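Local coordinates for outer membrane protein (Bartonella henselae, PDB 2FI9) that is of unknown function, although it is named an outer membrane protein and belongs to the DUF498/DUF598 family, at residues D67-E79 with L113-V127. Sequence-based numbering, arbitrary orientation.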
ATOM      1  N   ASP A  67      12.888  -5.908  -6.034  1.00 35.12           N
ATOM      2  CA  ASP A  67      13.191  -6.416  -7.369  1.00 36.29           C
ATOM      3  C   ASP A  67      11.930  -6.581  -8.223  1.00 36.21           C
ATOM      4  O   ASP A  67      12.020  -6.573  -9.447  1.00 36.95           O
ATOM      5  CB  ASP A  67      13.983  -7.731  -7.311  1.00 37.10           C
ATOM      6  CG  ASP A  67      15.509  -7.513  -7.287  1.00 39.90           C
ATOM      7  OD1 ASP A  67      15.988  -6.403  -7.612  1.00 43.83           O
ATOM      8  OD2 ASP A  67      16.243  -8.484  -6.969  1.00 44.29           O
ATOM      9  N   GLN A  68      10.763  -6.708  -7.586  1.00 35.90           N
ATOM     10  CA  GLN A  68       9.496  -6.936  -8.307  1.00 35.70           C
ATOM     11  C   GLN A  68       8.515  -5.769  -8.190  1.00 35.12           C
ATOM     12  O   GLN A  68       7.361  -5.887  -8.584  1.00 34.72           O
ATOM     13  CB  GLN A  68       8.810  -8.223  -7.822  1.00 36.08           C
ATOM     14  CG  GLN A  68       9.395  -9.527  -8.380  1.00 38.72           C
ATOM     15  CD  GLN A  68      10.425 -10.168  -7.452  1.00 42.41           C
ATOM     16  OE1 GLN A  68      11.081 -11.154  -7.823  1.00 46.07           O
ATOM     17  NE2 GLN A  68      10.563  -9.628  -6.239  1.00 42.04           N
ATOM     18  N   ILE A  69       8.978  -4.656  -7.636  1.00 34.39           N
ATOM     19  CA  ILE A  69       8.142  -3.468  -7.422  1.00 34.16           C
ATOM     20  C   ILE A  69       8.808  -2.267  -8.069  1.00 34.06           C
ATOM     21  O   ILE A  69       9.933  -1.918  -7.703  1.00 33.60           O
ATOM     22  CB  ILE A  69       7.918  -3.201  -5.900  1.00 33.94           C
ATOM     23  CG1 ILE A  69       7.200  -4.406  -5.260  1.00 33.36           C
ATOM     24  CG2 ILE A  69       7.127  -1.911  -5.674  1.00 31.92           C
ATOM     25  CD1 ILE A  69       7.244  -4.424  -3.744  1.00 34.69           C
ATOM     26  N   GLU A  70       8.121  -1.642  -9.030  1.00 34.28           N
ATOM     27  CA  GLU A  70       8.596  -0.373  -9.620  1.00 34.51           C
ATOM     28  C   GLU A  70       7.939   0.841  -8.990  1.00 34.21           C
ATOM     29  O   GLU A  70       8.546   1.923  -8.921  1.00 33.46           O
ATOM     30  CB  GLU A  70       8.325  -0.312 -11.117  1.00 35.24           C
ATOM     31  CG  GLU A  70       9.092  -1.333 -11.942  1.00 38.98           C
ATOM     32  CD  GLU A  70       9.369  -0.834 -13.348  1.00 44.24           C
ATOM     33  OE1 GLU A  70       9.916   0.294 -13.483  1.00 47.97           O
ATOM     34  OE2 GLU A  70       9.043  -1.564 -14.316  1.00 47.10           O
ATOM     35  N   VAL A  71       6.698   0.679  -8.553  1.00 33.72           N
ATOM     36  CA  VAL A  71       5.944   1.822  -8.003  1.00 33.65           C
ATOM     37  C   VAL A  71       5.176   1.431  -6.737  1.00 33.37           C
ATOM     38  O   VAL A  71       4.535   0.371  -6.687  1.00 33.77           O
ATOM     39  CB  VAL A  71       5.013   2.506  -9.076  1.00 33.19           C
ATOM     40  CG1 VAL A  71       4.064   1.534  -9.698  1.00 35.75           C
ATOM     41  CG2 VAL A  71       4.230   3.702  -8.484  1.00 34.04           C
ATOM     42  N   LEU A  72       5.315   2.265  -5.706  1.00 33.05           N
ATOM     43  CA  LEU A  72       4.574   2.106  -4.476  1.00 32.12           C
ATOM     44  C   LEU A  72       3.592   3.270  -4.263  1.00 31.77           C
ATOM     45  O   LEU A  72       3.996   4.454  -4.222  1.00 31.19           O
ATOM     46  CB  LEU A  72       5.531   2.002  -3.281  1.00 31.99           C
ATOM     47  CG  LEU A  72       4.821   1.917  -1.922  1.00 31.86           C
ATOM     48  CD1 LEU A  72       4.012   0.621  -1.769  1.00 32.14           C
ATOM     49  CD2 LEU A  72       5.833   2.061  -0.812  1.00 31.85           C
ATOM     50  N   LEU A  73       2.311   2.934  -4.128  1.00 30.14           N
ATOM     51  CA  LEU A  73       1.303   3.930  -3.789  1.00 30.50           C
ATOM     52  C   LEU A  73       1.123   3.861  -2.288  1.00 30.57           C
ATOM     53  O   LEU A  73       1.058   2.766  -1.722  1.00 31.02           O
ATOM     54  CB  LEU A  73      -0.019   3.632  -4.499  1.00 30.77           C
ATOM     55  CG  LEU A  73       0.126   3.435  -6.012  1.00 31.45           C
ATOM     56  CD1 LEU A  73      -1.153   2.893  -6.618  1.00 32.70           C
ATOM     57  CD2 LEU A  73       0.533   4.756  -6.672  1.00 31.45           C
ATOM     58  N   ILE A  74       1.088   5.023  -1.638  1.00 30.21           N
ATOM     59  CA  ILE A  74       0.904   5.081  -0.211  1.00 30.09           C
ATOM     60  C   ILE A  74      -0.373   5.842   0.116  1.00 29.95           C
ATOM     61  O   ILE A  74      -0.499   7.056  -0.154  1.00 29.73           O
ATOM     62  CB  ILE A  74       2.136   5.712   0.479  1.00 30.62           C
ATOM     63  CG1 ILE A  74       3.380   4.884   0.129  1.00 31.17           C
ATOM     64  CG2 ILE A  74       1.933   5.760   1.997  1.00 31.24           C
ATOM     65  CD1 ILE A  74       4.689   5.601   0.354  1.00 31.38           C
ATOM     66  N   GLY A  75      -1.333   5.116   0.678  1.00 30.40           N
ATOM     67  CA  GLY A  75      -2.617   5.695   1.077  1.00 29.78           C
ATOM     68  C   GLY A  75      -2.469   6.124   2.516  1.00 30.51           C
ATOM     69  O   GLY A  75      -2.315   5.265   3.403  1.00 30.55           O
ATOM     70  N   THR A  76      -2.496   7.446   2.738  1.00 30.25           N
ATOM     71  CA  THR A  76      -2.223   8.040   4.055  1.00 30.36           C
ATOM     72  C   THR A  76      -3.481   8.463   4.818  1.00 31.71           C
ATOM     73  O   THR A  76      -3.481   9.491   5.545  1.00 30.27           O
ATOM     74  CB  THR A  76      -1.266   9.258   3.958  1.00 30.91           C
ATOM     75  OG1 THR A  76      -1.816  10.247   3.076  1.00 29.84           O
ATOM     76  CG2 THR A  76       0.109   8.839   3.461  1.00 29.44           C
ATOM     77  N   GLY A  77      -4.553   7.699   4.637  1.00 30.91           N
ATOM     78  CA  GLY A  77      -5.811   7.947   5.339  1.00 32.47           C
ATOM     79  C   GLY A  77      -6.708   8.941   4.615  1.00 33.06           C
ATOM     80  O   GLY A  77      -6.782   8.928   3.385  1.00 33.23           O
ATOM     81  N   VAL A  78      -7.407   9.785   5.373  1.00 33.18           N
ATOM     82  CA  VAL A  78      -8.373  10.706   4.768  1.00 34.47           C
ATOM     83  C   VAL A  78      -7.717  11.902   4.100  1.00 34.21           C
ATOM     84  O   VAL A  78      -8.304  12.515   3.215  1.00 34.56           O
ATOM     85  CB  VAL A  78      -9.495  11.184   5.754  1.00 33.83           C
ATOM     86  CG1 VAL A  78     -10.365  10.031   6.158  1.00 36.37           C
ATOM     87  CG2 VAL A  78      -8.916  11.893   6.984  1.00 35.18           C
ATOM     88  N   GLU A  79      -6.509  12.247   4.533  1.00 35.47           N
ATOM     89  CA  GLU A  79      -5.796  13.392   3.982  1.00 36.45           C
ATOM     90  C   GLU A  79      -4.496  12.923   3.375  1.00 36.30           C
ATOM     91  O   GLU A  79      -3.887  11.970   3.866  1.00 36.57           O
ATOM     92  CB  GLU A  79      -5.496  14.425   5.075  1.00 37.19           C
ATOM     93  CG  GLU A  79      -6.715  15.138   5.623  1.00 39.84           C
ATOM     94  CD  GLU A  79      -7.383  16.025   4.596  1.00 45.44           C
ATOM     95  OE1 GLU A  79      -6.678  16.883   4.007  1.00 46.12           O
ATOM     96  OE2 GLU A  79      -8.612  15.863   4.387  1.00 48.74           O
ATOM     97  N   LEU A 113      -3.670   0.528 -12.019  1.00 32.08           N
ATOM     98  CA  LEU A 113      -2.324   0.096 -12.375  1.00 31.59           C
ATOM     99  C   LEU A 113      -2.162  -1.423 -12.329  1.00 32.25           C
ATOM    100  O   LEU A 113      -1.450  -2.009 -13.164  1.00 31.63           O
ATOM    101  CB  LEU A 113      -1.284   0.761 -11.473  1.00 32.00           C
ATOM    102  CG  LEU A 113      -1.138   2.280 -11.587  1.00 30.12           C
ATOM    103  CD1 LEU A 113      -0.183   2.746 -10.523  1.00 30.39           C
ATOM    104  CD2 LEU A 113      -0.624   2.666 -12.967  1.00 29.84           C
ATOM    105  N   LEU A 114      -2.819  -2.057 -11.362  1.00 32.64           N
ATOM    106  CA  LEU A 114      -2.837  -3.524 -11.290  1.00 33.48           C
ATOM    107  C   LEU A 114      -3.438  -4.151 -12.562  1.00 33.62           C
ATOM    108  O   LEU A 114      -2.877  -5.095 -13.137  1.00 34.13           O
ATOM    109  CB  LEU A 114      -3.589  -3.995 -10.037  1.00 33.09           C
ATOM    110  CG  LEU A 114      -3.554  -5.511  -9.827  1.00 34.07           C
ATOM    111  CD1 LEU A 114      -2.118  -5.992  -9.576  1.00 35.31           C
ATOM    112  CD2 LEU A 114      -4.474  -5.886  -8.684  1.00 34.14           C
ATOM    113  N   ALA A 115      -4.564  -3.598 -13.006  1.00 34.54           N
ATOM    114  CA  ALA A 115      -5.240  -4.030 -14.229  1.00 34.69           C
ATOM    115  C   ALA A 115      -4.370  -3.852 -15.479  1.00 35.16           C
ATOM    116  O   ALA A 115      -4.530  -4.579 -16.462  1.00 34.55           O
ATOM    117  CB  ALA A 115      -6.565  -3.283 -14.394  1.00 34.83           C
ATOM    118  N   GLU A 116      -3.472  -2.874 -15.439  1.00 35.11           N
ATOM    119  CA  GLU A 116      -2.529  -2.623 -16.525  1.00 35.91           C
ATOM    120  C   GLU A 116      -1.265  -3.493 -16.430  1.00 36.11           C
ATOM    121  O   GLU A 116      -0.330  -3.301 -17.208  1.00 35.94           O
ATOM    122  CB  GLU A 116      -2.105  -1.148 -16.515  1.00 36.05           C
ATOM    123  CG  GLU A 116      -3.111  -0.167 -17.071  1.00 36.07           C
ATOM    124  CD  GLU A 116      -2.665   1.290 -16.904  1.00 36.91           C
ATOM    125  OE1 GLU A 116      -1.464   1.565 -16.592  1.00 36.08           O
ATOM    126  OE2 GLU A 116      -3.540   2.167 -17.080  1.00 38.61           O
ATOM    127  N   ASP A 117      -1.229  -4.423 -15.476  1.00 36.25           N
ATOM    128  CA  ASP A 117      -0.064  -5.291 -15.251  1.00 36.66           C
ATOM    129  C   ASP A 117       1.228  -4.546 -14.918  1.00 36.67           C
ATOM    130  O   ASP A 117       2.317  -4.996 -15.270  1.00 36.52           O
ATOM    131  CB  ASP A 117       0.173  -6.227 -16.451  1.00 37.52           C
ATOM    132  CG  ASP A 117      -1.028  -7.108 -16.754  1.00 39.74           C
ATOM    133  OD1 ASP A 117      -1.562  -7.752 -15.821  1.00 42.42           O
ATOM    134  OD2 ASP A 117      -1.443  -7.152 -17.934  1.00 42.89           O
ATOM    135  N   ARG A 118       1.110  -3.410 -14.238  1.00 36.35           N
ATOM    136  CA  ARG A 118       2.290  -2.656 -13.791  1.00 36.42           C
ATOM    137  C   ARG A 118       2.831  -3.329 -12.533  1.00 35.30           C
ATOM    138  O   ARG A 118       2.058  -3.931 -11.774  1.00 34.36           O
ATOM    139  CB  ARG A 118       1.930  -1.199 -13.484  1.00 37.06           C
ATOM    140  CG  ARG A 118       1.013  -0.500 -14.514  1.00 41.19           C
ATOM    141  CD  ARG A 118       1.607  -0.418 -15.929  1.00 46.30           C
ATOM    142  NE  ARG A 118       2.917   0.229 -15.905  1.00 49.82           N
ATOM    143  CZ  ARG A 118       3.119   1.543 -15.916  1.00 52.92           C
ATOM    144  NH1 ARG A 118       4.355   2.021 -15.868  1.00 52.83           N
ATOM    145  NH2 ARG A 118       2.093   2.387 -15.958  1.00 55.51           N
ATOM    146  N   ALA A 119       4.144  -3.233 -12.313  1.00 34.10           N
ATOM    147  CA  ALA A 119       4.762  -3.728 -11.079  1.00 33.06           C
ATOM    148  C   ALA A 119       4.439  -2.762  -9.921  1.00 32.24           C
ATOM    149  O   ALA A 119       5.307  -2.035  -9.440  1.00 31.83           O
ATOM    150  CB  ALA A 119       6.294  -3.907 -11.261  1.00 32.43           C
ATOM    151  N   VAL A 120       3.180  -2.776  -9.486  1.00 31.31           N
ATOM    152  CA  VAL A 120       2.670  -1.826  -8.496  1.00 31.13           C
ATOM    153  C   VAL A 120       2.440  -2.495  -7.142  1.00 31.14           C
ATOM    154  O   VAL A 120       2.026  -3.680  -7.061  1.00 30.69           O
ATOM    155  CB  VAL A 120       1.349  -1.150  -9.003  1.00 30.89           C
ATOM    156  CG1 VAL A 120       0.238  -2.158  -9.143  1.00 31.79           C
ATOM    157  CG2 VAL A 120       0.924   0.057  -8.107  1.00 29.94           C
ATOM    158  N   ALA A 121       2.724  -1.731  -6.092  1.00 30.47           N
ATOM    159  CA  ALA A 121       2.497  -2.134  -4.720  1.00 30.78           C
ATOM    160  C   ALA A 121       1.709  -1.021  -4.063  1.00 31.06           C
ATOM    161  O   ALA A 121       1.733   0.115  -4.529  1.00 31.85           O
ATOM    162  CB  ALA A 121       3.841  -2.350  -3.981  1.00 30.65           C
ATOM    163  N   ALA A 122       1.019  -1.336  -2.974  1.00 31.75           N
ATOM    164  CA  ALA A 122       0.300  -0.318  -2.207  1.00 31.31           C
ATOM    165  C   ALA A 122       0.445  -0.558  -0.711  1.00 31.56           C
ATOM    166  O   ALA A 122       0.411  -1.701  -0.255  1.00 32.12           O
ATOM    167  CB  ALA A 122      -1.175  -0.320  -2.591  1.00 31.72           C
ATOM    168  N   LEU A 123       0.618   0.525   0.047  1.00 31.39           N
ATOM    169  CA  LEU A 123       0.534   0.484   1.484  1.00 31.70           C
ATOM    170  C   LEU A 123      -0.684   1.304   1.824  1.00 31.53           C
ATOM    171  O   LEU A 123      -0.746   2.477   1.477  1.00 32.10           O
ATOM    172  CB  LEU A 123       1.782   1.117   2.102  1.00 31.77           C
ATOM    173  CG  LEU A 123       1.806   1.260   3.626  1.00 33.31           C
ATOM    174  CD1 LEU A 123       1.543  -0.048   4.324  1.00 32.56           C
ATOM    175  CD2 LEU A 123       3.159   1.833   4.104  1.00 33.85           C
ATOM    176  N   LEU A 124      -1.659   0.706   2.495  1.00 31.04           N
ATOM    177  CA  LEU A 124      -2.940   1.385   2.657  1.00 31.55           C
ATOM    178  C   LEU A 124      -3.350   1.506   4.118  1.00 31.52           C
ATOM    179  O   LEU A 124      -3.664   0.497   4.749  1.00 31.54           O
ATOM    180  CB  LEU A 124      -4.025   0.661   1.849  1.00 31.05           C
ATOM    181  CG  LEU A 124      -3.732   0.415   0.361  1.00 31.08           C
ATOM    182  CD1 LEU A 124      -4.690  -0.579  -0.260  1.00 27.36           C
ATOM    183  CD2 LEU A 124      -3.772   1.709  -0.450  1.00 29.31           C
ATOM    184  N   PHE A 125      -3.358   2.732   4.646  1.00 30.99           N
ATOM    185  CA  PHE A 125      -3.889   2.971   5.981  1.00 30.60           C
ATOM    186  C   PHE A 125      -5.395   2.877   5.938  1.00 30.85           C
ATOM    187  O   PHE A 125      -6.035   3.566   5.161  1.00 30.51           O
ATOM    188  CB  PHE A 125      -3.483   4.334   6.495  1.00 31.01           C
ATOM    189  CG  PHE A 125      -3.944   4.624   7.901  1.00 30.85           C
ATOM    190  CD1 PHE A 125      -3.343   3.997   8.989  1.00 29.30           C
ATOM    191  CD2 PHE A 125      -4.950   5.560   8.138  1.00 31.30           C
ATOM    192  CE1 PHE A 125      -3.752   4.276  10.285  1.00 29.66           C
ATOM    193  CE2 PHE A 125      -5.352   5.866   9.451  1.00 31.65           C
ATOM    194  CZ  PHE A 125      -4.758   5.222  10.517  1.00 29.15           C
ATOM    195  N   ALA A 126      -5.951   2.024   6.786  1.00 30.87           N
ATOM    196  CA  ALA A 126      -7.390   1.779   6.801  1.00 30.85           C
ATOM    197  C   ALA A 126      -8.090   2.966   7.422  1.00 31.01           C
ATOM    198  O   ALA A 126      -7.765   3.361   8.531  1.00 30.67           O
ATOM    199  CB  ALA A 126      -7.692   0.547   7.597  1.00 30.92           C
ATOM    200  N   VAL A 127      -9.054   3.516   6.697  1.00 31.92           N
ATOM    201  CA  VAL A 127      -9.838   4.660   7.161  1.00 32.81           C
ATOM    202  C   VAL A 127     -11.227   4.229   7.607  1.00 33.47           C
ATOM    203  O   VAL A 127     -11.733   3.173   7.201  1.00 33.23           O
ATOM    204  CB  VAL A 127     -10.005   5.762   6.058  1.00 32.78           C
ATOM    205  CG1 VAL A 127      -8.692   6.459   5.772  1.00 32.66           C
ATOM    206  CG2 VAL A 127     -10.569   5.178   4.780  1.00 32.75           C
TER
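Val-71 to Gly-75 and Val-120 to Leu-124 run side by side as parallel strands, their short axes 19° apart, joined by a ladder of backbone hydrogen bonds. Along it Ala-121 N gives to Val-71 O, Leu-73 N to Ala-121 O (2.9 Å, nearly straight at 173°), Leu-123 N to Leu-73 O and Gly-75 N to Leu-123 O. Phe-125 N continues the series to Gly-75 O. At the other end Ala-119 O is gripped twice, by Glu-70 N at 2.9 Å and by Val-71 N at 3.2 Å. The ladder is reinforced by CA-H...O contacts, among them Ala-122 CA to Leu-73 O.

Apolar packing differs on the two faces of the sheet. On one, the methyl of Ala-121 touches Ile-69 CG2 and Leu-72 CD1, which reach it from directions nearly at right angles, each at 3.7 Å; with CG of Leu-72 anti to the backbone N (chi1 176°), CD1 also lies against the Ala-121 carbonyl. On the other, Val-71 and Val-120 point the same way, CG1 against CG2, while Leu-73 CD1 meets both Val-120 CG2 (3.8 Å) and Leu-113 CD1 (4.0 Å). The latter ties the strand pair to the last turn of helix 103-115, which ends in a Schellman motif with Asp-117 as its C-prime residue. Phe-110 of that helix covers Leu-73 and Ala-122.

Beyond the strands, Gly-77 CA lies near the ring plane of Phe-125, at the CD2 edge, and is approached closely by Val-127 CG1 (3.3 Å). Thr-103 OG1 bonds to both Gly-77 N and Phe-125 O, linking the two segments just past the strands.

Strands 36-40 and 97-101 flank the pair in a five-stranded mixed sheet with 120-124 in the middle; the beta-alpha-beta crossover 97-101, 103-115, 120-124 passes over strand 71-75.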